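Local structure of 3-alpha-hydroxysteroid dehydrogenase (Pseudomonas sp., 2DKN) at residues V3-G8 against D64-C69. The protein catalyses the NAD-dependent, reversible oxidation of the 3-alpha-hydroxyl group of steroids, as a member of the short-chain dehydrogenase family. Numbering follows the deposited sequence.
Sequences VIAITG and DGLVCC. With NAI (1,4-dihydronicotinamide adenine dinucleotide), chain C.
Asp64 and Val3 grip each other twice. Asp64 OD1 takes the N-H of Val3 on its anti lone pair, at 2.9 Å and nearly straight (166°). Asp64 N returns a bond to Val3 O, in the carbonyl plane. With chi1 at -52°, the carboxylate folds back beside its own backbone N, which lets one residue serve both groups of Val3. Further on, Ala5 N donates to Gly65 O, Val67 N binds Ala5 O at 2.8 Å, and Thr7 N binds Val67 O. These are neighbouring parallel strands at the centre of the Rossmann fold. Ala5 CB meets Leu66 CD1 at 3.8 Å on the face covered by helix 79-102. Ile4, Ile6 and Val67 face helix 12-23. At the C-terminal end, Thr7 OG1 accepts the N-H groups of Cys69, at 2.9 Å from Cys69 N, and of Ala70, holding the start of the segment that follows strand 65-68. Cys69 SG then lies 3.6 Å from NAI C5D, and Gly8 CA approaches NAI O4B. At the other end, Asp64 OD2 is held by Gln105 N. With an alanine at Asp64 the carboxylate is gone, and Val3 N and Gln105 N would probably both be left without their acceptor.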
loop_
_atom_site.group_PDB
_atom_site.type_symbol
_atom_site.label_atom_id
_atom_site.label_comp_id
_atom_site.label_asym_id
_atom_site.label_seq_id
_atom_site.Cartn_x
_atom_site.Cartn_y
_atom_site.Cartn_z
ATOM N N VAL A 3 11.449 18.955 7.993
ATOM C CA VAL A 3 12.788 18.683 7.456
ATOM C C VAL A 3 12.872 17.183 7.160
ATOM O O VAL A 3 12.688 16.358 8.053
ATOM C CB VAL A 3 13.874 19.036 8.469
ATOM C CG1 VAL A 3 15.278 18.704 7.910
ATOM C CG2 VAL A 3 13.754 20.528 8.854
ATOM N N ILE A 4 13.114 16.853 5.897
ATOM C CA ILE A 4 13.055 15.467 5.438
ATOM C C ILE A 4 14.324 15.141 4.661
ATOM O O ILE A 4 14.682 15.873 3.735
ATOM C CB ILE A 4 11.842 15.236 4.532
ATOM C CG1 ILE A 4 10.543 15.582 5.265
ATOM C CG2 ILE A 4 11.809 13.770 4.048
ATOM C CD1 ILE A 4 9.493 16.092 4.330
ATOM N N ALA A 5 14.998 14.051 5.051
ATOM C CA ALA A 5 16.164 13.537 4.330
ATOM C C ALA A 5 15.732 12.499 3.306
ATOM O O ALA A 5 14.888 11.644 3.596
ATOM C CB ALA A 5 17.140 12.912 5.305
ATOM N N ILE A 6 16.335 12.551 2.116
ATOM C CA ILE A 6 15.981 11.604 1.044
ATOM C C ILE A 6 17.273 11.032 0.445
ATOM O O ILE A 6 18.061 11.782 -0.147
ATOM C CB ILE A 6 15.239 12.306 -0.111
ATOM C CG1 ILE A 6 13.925 12.925 0.356
ATOM C CG2 ILE A 6 14.964 11.292 -1.275
ATOM C CD1 ILE A 6 13.194 13.693 -0.801
ATOM N N THR A 7 17.511 9.730 0.604
ATOM C CA THR A 7 18.636 9.118 -0.102
ATOM C C THR A 7 18.201 8.817 -1.522
ATOM O O THR A 7 17.025 8.513 -1.760
ATOM C CB THR A 7 19.137 7.822 0.556
ATOM O OG1 THR A 7 18.185 6.762 0.324
ATOM C CG2 THR A 7 19.385 8.038 2.064
ATOM N N GLY A 8 19.133 8.928 -2.467
ATOM C CA GLY A 8 18.820 8.760 -3.889
ATOM C C GLY A 8 18.103 9.951 -4.529
ATOM O O GLY A 8 17.367 9.799 -5.499
ATOM N N ASP A 64 12.283 15.244 10.788
ATOM C CA ASP A 64 10.867 14.890 10.746
ATOM C C ASP A 64 10.544 13.786 9.750
ATOM O O ASP A 64 9.492 13.181 9.835
ATOM C CB ASP A 64 10.031 16.117 10.398
ATOM C CG ASP A 64 10.342 17.282 11.291
ATOM O OD1 ASP A 64 10.760 18.337 10.766
ATOM O OD2 ASP A 64 10.223 17.113 12.515
ATOM N N GLY A 65 11.438 13.538 8.798
ATOM C CA GLY A 65 11.150 12.547 7.752
ATOM C C GLY A 65 12.437 11.973 7.197
ATOM O O GLY A 65 13.453 12.667 7.146
ATOM N N LEU A 66 12.410 10.691 6.854
ATOM C CA LEU A 66 13.546 10.048 6.173
ATOM C C LEU A 66 12.981 9.111 5.109
ATOM O O LEU A 66 12.103 8.285 5.405
ATOM C CB LEU A 66 14.400 9.240 7.159
ATOM C CG LEU A 66 15.475 8.309 6.556
ATOM C CD1 LEU A 66 16.525 9.157 5.812
ATOM C CD2 LEU A 66 16.130 7.448 7.620
ATOM N N VAL A 67 13.488 9.228 3.876
ATOM C CA VAL A 67 13.082 8.326 2.790
ATOM C C VAL A 67 14.339 7.664 2.209
ATOM O O VAL A 67 15.250 8.362 1.735
ATOM C CB VAL A 67 12.326 9.077 1.678
ATOM C CG1 VAL A 67 11.961 8.079 0.507
ATOM C CG2 VAL A 67 11.066 9.749 2.288
ATOM N N CYS A 68 14.403 6.338 2.336
ATOM C CA CYS A 68 15.527 5.550 1.833
ATOM C C CYS A 68 15.185 5.053 0.444
ATOM O O CYS A 68 14.547 3.999 0.257
ATOM C CB CYS A 68 15.886 4.419 2.801
ATOM S SG CYS A 68 16.427 5.069 4.392
ATOM N N CYS A 69 15.599 5.841 -0.537
ATOM C CA CYS A 69 15.231 5.595 -1.935
ATOM C C CYS A 69 16.454 5.173 -2.793
ATOM O O CYS A 69 16.291 4.588 -3.862
ATOM C CB CYS A 69 14.543 6.840 -2.486
ATOM S SG CYS A 69 13.776 6.625 -4.068
HETATM P PA NAI C . 17.423 5.890 -10.207
HETATM O O1A NAI C . 18.646 5.189 -10.637
HETATM O O2A NAI C . 16.862 6.914 -11.118
HETATM O O5B NAI C . 17.675 6.588 -8.787
HETATM C C5B NAI C . 18.351 5.917 -7.764
HETATM C C4B NAI C . 19.294 6.920 -7.113
HETATM O O4B NAI C . 19.950 6.194 -6.090
HETATM C C3B NAI C . 20.355 7.454 -8.073
HETATM O O3B NAI C . 20.479 8.860 -7.977
HETATM C C2B NAI C . 21.613 6.800 -7.529
HETATM O O2B NAI C . 22.794 7.542 -7.744
HETATM C C1B NAI C . 21.282 6.604 -6.046
HETATM N N9A NAI C . 22.214 5.577 -5.559
HETATM C C8A NAI C . 22.414 4.309 -6.067
HETATM N N7A NAI C . 23.432 3.746 -5.368
HETATM C C5A NAI C . 23.893 4.643 -4.448
HETATM C C6A NAI C . 24.916 4.614 -3.492
HETATM N N6A NAI C . 25.814 3.609 -3.416
HETATM N N1A NAI C . 25.114 5.728 -2.700
HETATM C C2A NAI C . 24.335 6.855 -2.842
HETATM N N3A NAI C . 23.330 6.893 -3.783
HETATM C C4A NAI C . 23.127 5.802 -4.578
HETATM O O3 NAI C . 16.383 4.712 -9.888
HETATM P PN NAI C . 14.889 4.827 -9.294
HETATM O O1N NAI C . 14.533 6.206 -8.921
HETATM O O2N NAI C . 14.018 4.121 -10.251
HETATM O O5D NAI C . 15.058 3.921 -7.982
HETATM C C5D NAI C . 14.733 4.422 -6.693
HETATM C C4D NAI C . 14.377 3.213 -5.838
HETATM O O4D NAI C . 13.206 2.619 -6.388
HETATM C C3D NAI C . 15.450 2.127 -5.839
HETATM O O3D NAI C . 15.531 1.600 -4.521
HETATM C C2D NAI C . 14.847 1.046 -6.734
HETATM O O2D NAI C . 15.279 -0.231 -6.353
HETATM C C1D NAI C . 13.360 1.217 -6.456
HETATM N N1N NAI C . 12.493 0.638 -7.518
HETATM C C2N NAI C . 12.567 1.119 -8.795
HETATM C C3N NAI C . 11.752 0.581 -9.778
HETATM C C7N NAI C . 11.786 1.148 -11.176
HETATM O O7N NAI C . 11.051 0.453 -12.122
HETATM N N7N NAI C . 12.478 2.265 -11.472
HETATM C C4N NAI C . 10.845 -0.449 -9.464
HETATM C C5N NAI C . 10.756 -0.904 -8.131
HETATM C C6N NAI C . 11.595 -0.347 -7.176
#